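Local coordinates for protein putative N-acetylmuramoyl-L-alanine amidase,autolysin cwp6 (Peptoclostridium difficile, PDB 5J72) that probably cleaves the amide bond between N-acetylmuramic acid and L-alanine in peptidoglycan, with a zinc-dependent amidase domain joined to three CWB2 cell-wall-binding domains, at residues V145-Q150 and G381-K386; A177-A182 and D253-V258; D181-L186 and K201-S206. All coordinates share one frame; numbering follows the deposited sequence.

Contact 1: V145-Q150 and G381-K386; sequences VEISKQ and GPLAAK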
loop_
_atom_site.group_PDB
_atom_site.type_symbol
_atom_site.label_atom_id
_atom_site.label_comp_id
_atom_site.label_asym_id
_atom_site.label_seq_id
_atom_site.Cartn_x
_atom_site.Cartn_y
_atom_site.Cartn_z
ATOM N N VAL A 145 -13.989 4.633 13.716
ATOM C CA VAL A 145 -15.359 5.166 13.590
ATOM C C VAL A 145 -15.485 6.024 12.345
ATOM O O VAL A 145 -16.517 5.963 11.649
ATOM C CB VAL A 145 -15.719 5.963 14.878
ATOM C CG1 VAL A 145 -17.054 6.755 14.683
ATOM C CG2 VAL A 145 -15.885 4.967 16.063
ATOM N N GLU A 146 -14.457 6.858 12.008
ATOM C CA GLU A 146 -14.634 7.676 10.817
ATOM C C GLU A 146 -14.670 6.815 9.567
ATOM O O GLU A 146 -15.314 7.183 8.596
ATOM C CB GLU A 146 -13.525 8.723 10.685
ATOM C CG GLU A 146 -13.581 9.738 11.840
ATOM C CD GLU A 146 -14.962 10.468 11.867
ATOM O OE1 GLU A 146 -15.648 10.438 12.911
ATOM O OE2 GLU A 146 -15.353 11.020 10.835
ATOM N N ILE A 147 -13.964 5.671 9.588
ATOM C CA ILE A 147 -13.954 4.766 8.432
ATOM C C ILE A 147 -15.361 4.126 8.280
ATOM O O ILE A 147 -15.892 3.991 7.179
ATOM C CB ILE A 147 -12.852 3.712 8.662
ATOM C CG1 ILE A 147 -11.430 4.359 8.460
ATOM C CG2 ILE A 147 -13.008 2.570 7.606
ATOM C CD1 ILE A 147 -10.296 3.418 9.013
ATOM N N SER A 148 -15.897 3.708 9.389
ATOM C CA SER A 148 -17.229 3.097 9.483
ATOM C C SER A 148 -18.306 4.079 8.910
ATOM O O SER A 148 -19.140 3.707 8.078
ATOM C CB SER A 148 -17.491 2.777 10.985
ATOM O OG SER A 148 -18.812 2.248 11.062
ATOM N N LYS A 149 -18.241 5.351 9.304
ATOM C CA LYS A 149 -19.206 6.374 8.797
ATOM C C LYS A 149 -19.047 6.602 7.360
ATOM O O LYS A 149 -20.010 6.911 6.662
ATOM C CB LYS A 149 -18.987 7.691 9.535
ATOM C CG LYS A 149 -19.537 7.589 10.924
ATOM C CD LYS A 149 -19.215 8.855 11.744
ATOM C CE LYS A 149 -19.868 8.668 13.106
ATOM N NZ LYS A 149 -19.600 9.797 14.070
ATOM N N GLN A 150 -17.827 6.466 6.849
ATOM C CA GLN A 150 -17.632 6.645 5.413
ATOM C C GLN A 150 -18.217 5.548 4.582
ATOM O O GLN A 150 -18.888 5.834 3.574
ATOM C CB GLN A 150 -16.099 6.732 5.100
ATOM C CG GLN A 150 -15.793 7.080 3.639
ATOM C CD GLN A 150 -16.278 8.490 3.282
ATOM O OE1 GLN A 150 -16.435 9.361 4.163
ATOM N NE2 GLN A 150 -16.453 8.734 1.969
ATOM N N GLY A 381 -8.928 -1.699 6.026
ATOM C CA GLY A 381 -9.063 -2.818 5.084
ATOM C C GLY A 381 -10.439 -3.055 4.508
ATOM O O GLY A 381 -10.578 -3.221 3.281
ATOM N N PRO A 382 -11.502 -3.127 5.344
ATOM C CA PRO A 382 -12.885 -3.375 4.822
ATOM C C PRO A 382 -13.334 -2.292 3.803
ATOM O O PRO A 382 -14.055 -2.544 2.869
ATOM C CB PRO A 382 -13.730 -3.423 6.134
ATOM C CG PRO A 382 -12.764 -3.934 7.129
ATOM C CD PRO A 382 -11.485 -3.151 6.820
ATOM N N LEU A 383 -12.893 -1.068 4.075
ATOM C CA LEU A 383 -13.256 0.050 3.168
ATOM C C LEU A 383 -12.469 -0.015 1.902
ATOM O O LEU A 383 -13.026 0.138 0.800
ATOM C CB LEU A 383 -13.002 1.412 3.905
ATOM C CG LEU A 383 -13.324 2.645 2.960
ATOM C CD1 LEU A 383 -14.830 2.699 2.636
ATOM C CD2 LEU A 383 -12.908 3.951 3.721
ATOM N N ALA A 384 -11.147 -0.316 2.008
ATOM C CA ALA A 384 -10.331 -0.482 0.794
ATOM C C ALA A 384 -10.943 -1.638 -0.061
ATOM O O ALA A 384 -11.072 -1.586 -1.283
ATOM C CB ALA A 384 -8.882 -0.855 1.232
ATOM N N ALA A 385 -11.358 -2.723 0.625
ATOM C CA ALA A 385 -11.936 -3.849 -0.136
ATOM C C ALA A 385 -13.280 -3.417 -0.844
ATOM O O ALA A 385 -13.504 -3.766 -1.983
ATOM C CB ALA A 385 -12.272 -4.965 0.833
ATOM N N LYS A 386 -14.130 -2.700 -0.138
ATOM C CA LYS A 386 -15.430 -2.200 -0.695
ATOM C C LYS A 386 -15.139 -1.292 -1.952
ATOM O O LYS A 386 -15.773 -1.409 -2.991
ATOM C CB LYS A 386 -16.118 -1.343 0.404
ATOM C CG LYS A 386 -17.504 -0.780 -0.072
ATOM C CD LYS A 386 -18.153 -0.003 1.108
ATOM C CE LYS A 386 -19.424 0.724 0.623
ATOM N NZ LYS A 386 -20.552 -0.218 0.309
#

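Contact 2: A177-A182 and D253-V258; sequences ASTYDA and DKYHDV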
loop_
_atom_site.group_PDB
_atom_site.type_symbol
_atom_site.label_atom_id
_atom_site.label_comp_id
_atom_site.label_asym_id
_atom_site.label_seq_id
_atom_site.Cartn_x
_atom_site.Cartn_y
_atom_site.Cartn_z
ATOM N N ALA A 177 -14.534 -9.477 7.156
ATOM C CA ALA A 177 -15.346 -8.261 7.199
ATOM C C ALA A 177 -15.840 -7.907 5.804
ATOM O O ALA A 177 -16.992 -7.472 5.671
ATOM C CB ALA A 177 -14.528 -7.084 7.764
ATOM N N SER A 178 -15.014 -8.122 4.772
ATOM C CA SER A 178 -15.422 -7.814 3.406
ATOM C C SER A 178 -16.489 -8.784 2.932
ATOM O O SER A 178 -17.409 -8.388 2.198
ATOM C CB SER A 178 -14.236 -7.892 2.437
ATOM O OG SER A 178 -13.128 -7.166 2.979
ATOM N N THR A 179 -16.390 -10.064 3.339
ATOM C CA THR A 179 -17.416 -11.017 2.949
ATOM C C THR A 179 -18.771 -10.623 3.586
ATOM O O THR A 179 -19.817 -10.780 2.943
ATOM C CB THR A 179 -17.003 -12.433 3.455
ATOM O OG1 THR A 179 -15.817 -12.803 2.706
ATOM C CG2 THR A 179 -18.095 -13.463 3.208
ATOM N N TYR A 180 -18.735 -10.123 4.834
ATOM C CA TYR A 180 -19.960 -9.641 5.483
ATOM C C TYR A 180 -20.362 -8.223 4.993
ATOM O O TYR A 180 -21.485 -7.783 5.265
ATOM C CB TYR A 180 -19.719 -9.425 6.974
ATOM C CG TYR A 180 -19.400 -10.638 7.823
ATOM C CD1 TYR A 180 -19.937 -11.886 7.525
ATOM C CD2 TYR A 180 -18.605 -10.523 8.946
ATOM C CE1 TYR A 180 -19.682 -12.992 8.339
ATOM C CE2 TYR A 180 -18.352 -11.618 9.774
ATOM C CZ TYR A 180 -18.897 -12.839 9.462
ATOM O OH TYR A 180 -18.635 -13.856 10.330
ATOM N N ASP A 181 -19.439 -7.515 4.358
ATOM C CA ASP A 181 -19.608 -6.091 3.957
ATOM C C ASP A 181 -19.872 -5.334 5.276
ATOM O O ASP A 181 -20.893 -4.695 5.482
ATOM C CB ASP A 181 -20.744 -5.914 2.915
ATOM C CG ASP A 181 -20.833 -4.476 2.368
ATOM O OD1 ASP A 181 -19.844 -3.684 2.558
ATOM O OD2 ASP A 181 -21.876 -4.143 1.765
ATOM N N ALA A 182 -18.905 -5.442 6.187
ATOM C CA ALA A 182 -18.996 -4.862 7.514
ATOM C C ALA A 182 -17.735 -4.110 7.895
ATOM O O ALA A 182 -16.664 -4.447 7.419
ATOM C CB ALA A 182 -19.138 -6.003 8.523
ATOM N N ASP A 253 -15.926 -19.691 3.840
ATOM C CA ASP A 253 -16.413 -20.806 3.016
ATOM C C ASP A 253 -17.942 -21.096 3.223
ATOM O O ASP A 253 -18.555 -21.749 2.375
ATOM C CB ASP A 253 -15.590 -22.057 3.353
ATOM C CG ASP A 253 -15.857 -23.176 2.420
ATOM O OD1 ASP A 253 -15.604 -23.011 1.215
ATOM O OD2 ASP A 253 -16.342 -24.195 2.876
ATOM N N LYS A 254 -18.534 -20.601 4.311
ATOM C CA LYS A 254 -19.991 -20.762 4.512
ATOM C C LYS A 254 -20.732 -19.811 3.612
ATOM O O LYS A 254 -21.930 -20.015 3.359
ATOM C CB LYS A 254 -20.368 -20.410 5.945
ATOM C CG LYS A 254 -19.939 -21.423 7.001
ATOM C CD LYS A 254 -20.206 -20.741 8.332
ATOM C CE LYS A 254 -20.349 -21.676 9.531
ATOM N NZ LYS A 254 -21.268 -21.052 10.600
ATOM N N TYR A 255 -20.054 -18.738 3.113
ATOM C CA TYR A 255 -20.706 -17.758 2.212
ATOM C C TYR A 255 -20.464 -18.043 0.752
ATOM O O TYR A 255 -21.375 -17.901 -0.063
ATOM C CB TYR A 255 -20.153 -16.351 2.505
ATOM C CG TYR A 255 -20.727 -15.807 3.786
ATOM C CD1 TYR A 255 -20.324 -16.307 5.028
ATOM C CD2 TYR A 255 -21.735 -14.845 3.761
ATOM C CE1 TYR A 255 -20.942 -15.878 6.216
ATOM C CE2 TYR A 255 -22.342 -14.407 4.936
ATOM C CZ TYR A 255 -21.957 -14.931 6.154
ATOM O OH TYR A 255 -22.623 -14.455 7.259
ATOM N N HIS A 256 -19.211 -18.405 0.388
ATOM C CA HIS A 256 -18.913 -18.734 -1.010
ATOM C C HIS A 256 -17.661 -19.597 -0.975
ATOM O O HIS A 256 -16.956 -19.624 0.033
ATOM C CB HIS A 256 -18.705 -17.485 -1.885
ATOM C CG HIS A 256 -17.711 -16.534 -1.305
ATOM N ND1 HIS A 256 -18.099 -15.400 -0.619
ATOM C CD2 HIS A 256 -16.355 -16.550 -1.294
ATOM C CE1 HIS A 256 -17.009 -14.779 -0.198
ATOM N NE2 HIS A 256 -15.940 -15.447 -0.588
ATOM N N ASP A 257 -17.372 -20.288 -2.071
ATOM C CA ASP A 257 -16.234 -21.188 -2.010
ATOM C C ASP A 257 -14.887 -20.537 -1.814
ATOM O O ASP A 257 -14.571 -19.546 -2.477
ATOM C CB ASP A 257 -16.149 -22.002 -3.338
ATOM C CG ASP A 257 -17.286 -23.018 -3.530
ATOM O OD1 ASP A 257 -17.479 -23.472 -4.662
ATOM O OD2 ASP A 257 -17.983 -23.336 -2.537
ATOM N N VAL A 258 -14.105 -21.108 -0.941
ATOM C CA VAL A 258 -12.741 -20.660 -0.808
ATOM C C VAL A 258 -11.915 -21.435 -1.863
ATOM O O VAL A 258 -11.828 -22.657 -1.780
ATOM C CB VAL A 258 -12.220 -20.896 0.605
ATOM C CG1 VAL A 258 -10.685 -20.785 0.640
ATOM C CG2 VAL A 258 -12.845 -19.859 1.549
#

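Contact 3: D181-L186 and K201-S206; sequences DAPILL and KRLNPS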
loop_
_atom_site.group_PDB
_atom_site.type_symbol
_atom_site.label_atom_id
_atom_site.label_comp_id
_atom_site.label_asym_id
_atom_site.label_seq_id
_atom_site.Cartn_x
_atom_site.Cartn_y
_atom_site.Cartn_z
ATOM N N ASP A 181 -19.439 -7.515 4.358
ATOM C CA ASP A 181 -19.608 -6.091 3.957
ATOM C C ASP A 181 -19.872 -5.334 5.276
ATOM O O ASP A 181 -20.893 -4.695 5.482
ATOM C CB ASP A 181 -20.744 -5.914 2.915
ATOM C CG ASP A 181 -20.833 -4.476 2.368
ATOM O OD1 ASP A 181 -19.844 -3.684 2.558
ATOM O OD2 ASP A 181 -21.876 -4.143 1.765
ATOM N N ALA A 182 -18.905 -5.442 6.187
ATOM C CA ALA A 182 -18.996 -4.862 7.514
ATOM C C ALA A 182 -17.735 -4.110 7.895
ATOM O O ALA A 182 -16.664 -4.447 7.419
ATOM C CB ALA A 182 -19.138 -6.003 8.523
ATOM N N PRO A 183 -17.861 -3.101 8.739
ATOM C CA PRO A 183 -16.681 -2.397 9.178
ATOM C C PRO A 183 -16.045 -3.155 10.391
ATOM O O PRO A 183 -16.714 -3.999 11.040
ATOM C CB PRO A 183 -17.223 -1.052 9.673
ATOM C CG PRO A 183 -18.601 -1.421 10.246
ATOM C CD PRO A 183 -19.123 -2.496 9.245
ATOM N N ILE A 184 -14.804 -2.826 10.690
ATOM C CA ILE A 184 -14.149 -3.375 11.850
ATOM C C ILE A 184 -14.068 -2.196 12.853
ATOM O O ILE A 184 -13.561 -1.109 12.521
ATOM C CB ILE A 184 -12.734 -3.845 11.502
ATOM C CG1 ILE A 184 -12.819 -5.132 10.656
ATOM C CG2 ILE A 184 -11.912 -3.965 12.836
ATOM C CD1 ILE A 184 -11.468 -5.606 9.991
ATOM N N LEU A 185 -14.599 -2.390 14.056
ATOM C CA LEU A 185 -14.443 -1.362 15.089
ATOM C C LEU A 185 -13.530 -1.991 16.194
ATOM O O LEU A 185 -13.333 -3.199 16.211
ATOM C CB LEU A 185 -15.789 -0.936 15.776
ATOM C CG LEU A 185 -16.737 -0.221 14.800
ATOM C CD1 LEU A 185 -18.079 0.099 15.524
ATOM C CD2 LEU A 185 -16.088 1.061 14.176
ATOM N N LEU A 186 -13.065 -1.174 17.110
ATOM C CA LEU A 186 -12.097 -1.678 18.079
ATOM C C LEU A 186 -12.550 -1.683 19.533
ATOM O O LEU A 186 -13.239 -0.765 19.985
ATOM C CB LEU A 186 -10.842 -0.756 17.978
ATOM C CG LEU A 186 -10.260 -0.661 16.561
ATOM C CD1 LEU A 186 -9.121 0.329 16.537
ATOM C CD2 LEU A 186 -9.836 -2.032 16.067
ATOM N N LYS A 201 -24.040 1.852 18.316
ATOM C CA LYS A 201 -25.457 2.270 18.362
ATOM C C LYS A 201 -25.931 2.895 17.035
ATOM O O LYS A 201 -27.044 2.608 16.540
ATOM C CB LYS A 201 -25.656 3.353 19.470
ATOM C CG LYS A 201 -25.575 2.711 20.869
ATOM C CD LYS A 201 -25.809 3.844 21.977
ATOM C CE LYS A 201 -25.920 3.282 23.398
ATOM N NZ LYS A 201 -27.206 2.504 23.653
ATOM N N ARG A 202 -25.094 3.731 16.462
ATOM C CA ARG A 202 -25.461 4.400 15.199
ATOM C C ARG A 202 -25.651 3.385 14.060
ATOM O O ARG A 202 -26.588 3.539 13.280
ATOM C CB ARG A 202 -24.325 5.395 14.784
ATOM C CG ARG A 202 -24.819 6.423 13.740
ATOM C CD ARG A 202 -23.620 7.182 13.094
ATOM N NE ARG A 202 -22.737 6.281 12.351
ATOM C CZ ARG A 202 -23.034 5.810 11.143
ATOM N NH1 ARG A 202 -22.219 4.952 10.546
ATOM N NH2 ARG A 202 -24.161 6.195 10.523
ATOM N N LEU A 203 -24.770 2.378 13.970
ATOM C CA LEU A 203 -24.862 1.364 12.869
ATOM C C LEU A 203 -26.075 0.459 13.034
ATOM O O LEU A 203 -26.460 -0.175 12.048
ATOM C CB LEU A 203 -23.611 0.423 12.866
ATOM C CG LEU A 203 -22.323 1.189 12.476
ATOM C CD1 LEU A 203 -21.082 0.379 12.816
ATOM C CD2 LEU A 203 -22.320 1.439 10.977
ATOM N N ASN A 204 -26.599 0.346 14.260
ATOM C CA ASN A 204 -27.756 -0.517 14.619
ATOM C C ASN A 204 -27.586 -1.970 14.067
ATOM O O ASN A 204 -28.419 -2.477 13.316
ATOM C CB ASN A 204 -29.032 0.052 14.078
ATOM C CG ASN A 204 -30.229 -0.662 14.833
ATOM O OD1 ASN A 204 -30.125 -0.889 16.063
ATOM N ND2 ASN A 204 -31.222 -1.053 14.184
ATOM N N PRO A 205 -26.481 -2.616 14.381
ATOM C CA PRO A 205 -26.301 -3.983 13.858
ATOM C C PRO A 205 -27.181 -4.982 14.589
ATOM O O PRO A 205 -27.662 -4.705 15.697
ATOM C CB PRO A 205 -24.818 -4.270 14.175
ATOM C CG PRO A 205 -24.587 -3.478 15.452
ATOM C CD PRO A 205 -25.377 -2.190 15.242
ATOM N N SER A 206 -27.334 -6.136 14.001
ATOM C CA SER A 206 -28.036 -7.303 14.598
ATOM C C SER A 206 -26.970 -8.248 15.163
ATOM O O SER A 206 -27.257 -9.046 16.055
ATOM C CB SER A 206 -28.718 -8.120 13.488
ATOM O OG SER A 206 -29.852 -7.428 13.035
#

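Contact 1: V145-Q150 and G381-K386
The amide of Gln150 is the flat group here, and neither its faces nor its edges meet 381-386. Gln150 touches Leu383 through its aliphatic stem instead, with CG 4.3 Å from Leu383 CD2. The chain starts with CG opposite the backbone N (chi1 -173°) and then bends at chi2, so the amide is carried away from Leu383, while the side chain rests on Lys10 and on Lys133 and Leu135 of strand 128-135.

The closer meeting is between Ile147 and Leu383, which also have the nearest CA atoms, 7.1 Å apart. Ile147 offers its short branch: CG2 lies 3.9 Å from Leu383 CB and 4.1 Å from Leu383 CD2, so one methyl fits against the root and one branch tip of the leucine. The two side chains cross obliquely. In Leu383, CG is anti to the backbone N (chi1 178°), which brings CD2 against both Ile147 and Gln150. Leu135 of strand 128-135 touches all three residues and joins the apolar cluster.

Polar groups bond to other parts of the chain: Ser148 OG to Glu199, Lys386 NZ to the carbonyl of Leu7. What joins the helices of the first and third CWB2 ranges is therefore methyl and methylene packing, fixed by shape and burial, with no directional bond between 145-150 and 381-386.

Contact 2: A177-A182 and D253-V258
Thr179 and Tyr180 project from the last turn of helix 174-180, which ends in a Schellman motif, and meet Tyr255 and His256 in the loop between helix 241-253 and strand 260-265. The motif turns on Asp181, whose phi is positive: Ala182 N bonds to Ala177 O at 2.8 Å, and the companion bond from Asp181 N to Ser178 O is weak.

Tyr180 and Tyr255 form an offset edge-to-face pair, with centroids 5.6 Å apart and planes at 70°. Tyr180 supplies the edge: its CE1 comes 3.7 Å from Tyr255 CZ, which lies in the plane of the Tyr180 ring. The same CE1 is 3.5 Å from Tyr255 OH. The hydroxyl of Tyr180 is held by Glu251 OE2, which fixes the far end of that ring.

Thr179 fills the place nearer the Tyr255 backbone. Its CG2, anti to the backbone N (chi1 of OG1 is -67°), approaches the root of the ring obliquely, 3.6 Å from Tyr255 CG. Thr179 OG1 meets His256 at the ring edge, 3.7 Å from CE1; its hydrogen-bond partner is Pro175 O in the preceding helical turn. Beside CE1, His256 NE2 bonds to Gln284 O, which ties down this side of the imidazole.

Within the loop, Val258 N gives a bond of 3.2 Å to the anti lone pair of Asp253 OD1, nearly straight at 162°, and so closes the bend after the helix. The whole is a seam between the first and second CWB2 domains: a Schellman-capped helix end set against a helix-to-strand loop, with an offset edge-to-face tyrosine pair at its surface.

Contact 3: D181-L186 and K201-S206
A single methyl, CD1 of Leu203, makes both meetings in this contact, touching Pro183 and Leu185 from the end of helix 194-203. The setting is a beta-alpha-beta crossover in the parallel four-stranded sheet of the first CWB2 range. Strand 184-187 lies at one edge, helix 194-203 passes over the sheet, and the chain re-enters as strand 207-211 beyond the intervening strand 158-163. Leu203 belongs to the last turn of that helix and, with Leu185, also rests on Val159 of strand 158-163.

The helix stops just past this leucine. Asn204 has positive phi, a weak bond links its N to Lys201 O, and Pro205 follows. Just before the leucine, Arg202 turns elsewhere: NH1 makes a salt bridge with Glu199, and the guanidinium also reaches the carbonyls of Trp152 and Lys153. Asp154, a calcium ligand seen in a structure of this protein, has its side chain about 7 Å from that of Leu203.

On the strand side, Pro183 and Leu185 are two residues apart, so both direct their side chains to the same face of the sheet, under the helix. The backbones of both residues are hydrogen-bonded to Val160. Pro183 lies alongside the leucine, the two side chains running past each other in opposite directions, and the Pro183 ring also touches Ser148 of helix 140-151. Its CG is 4.0 Å from Leu203 CD1. Leu185, with CG anti to its carbonyl carbon (chi1 -66°), reaches toward Leu203 tip to tip, CD1 to CD1 at 4.1 Å.

How the contacts relate
From the N terminus, 145-150 comes first, but contact 1 closes only when the chain reaches 381-386, so its loop encloses both others. Contact 2 opens at 177-182 and closes at 253-258, bringing the second CWB2 range against the first. Contact 3 starts from the same place, sharing Asp181 and Ala182, and closes early at 201-206, inside a single crossover. The loops nest without crossing. They also touch in space: Pro382 of contact 1 packs on Ala177 and on Ile184, and Ser148 on Leu203. Contact 1 thus joins the first CWB2 range to the third, contact 2 joins it to the second, and contact 3 ties a strand to a helix within the first.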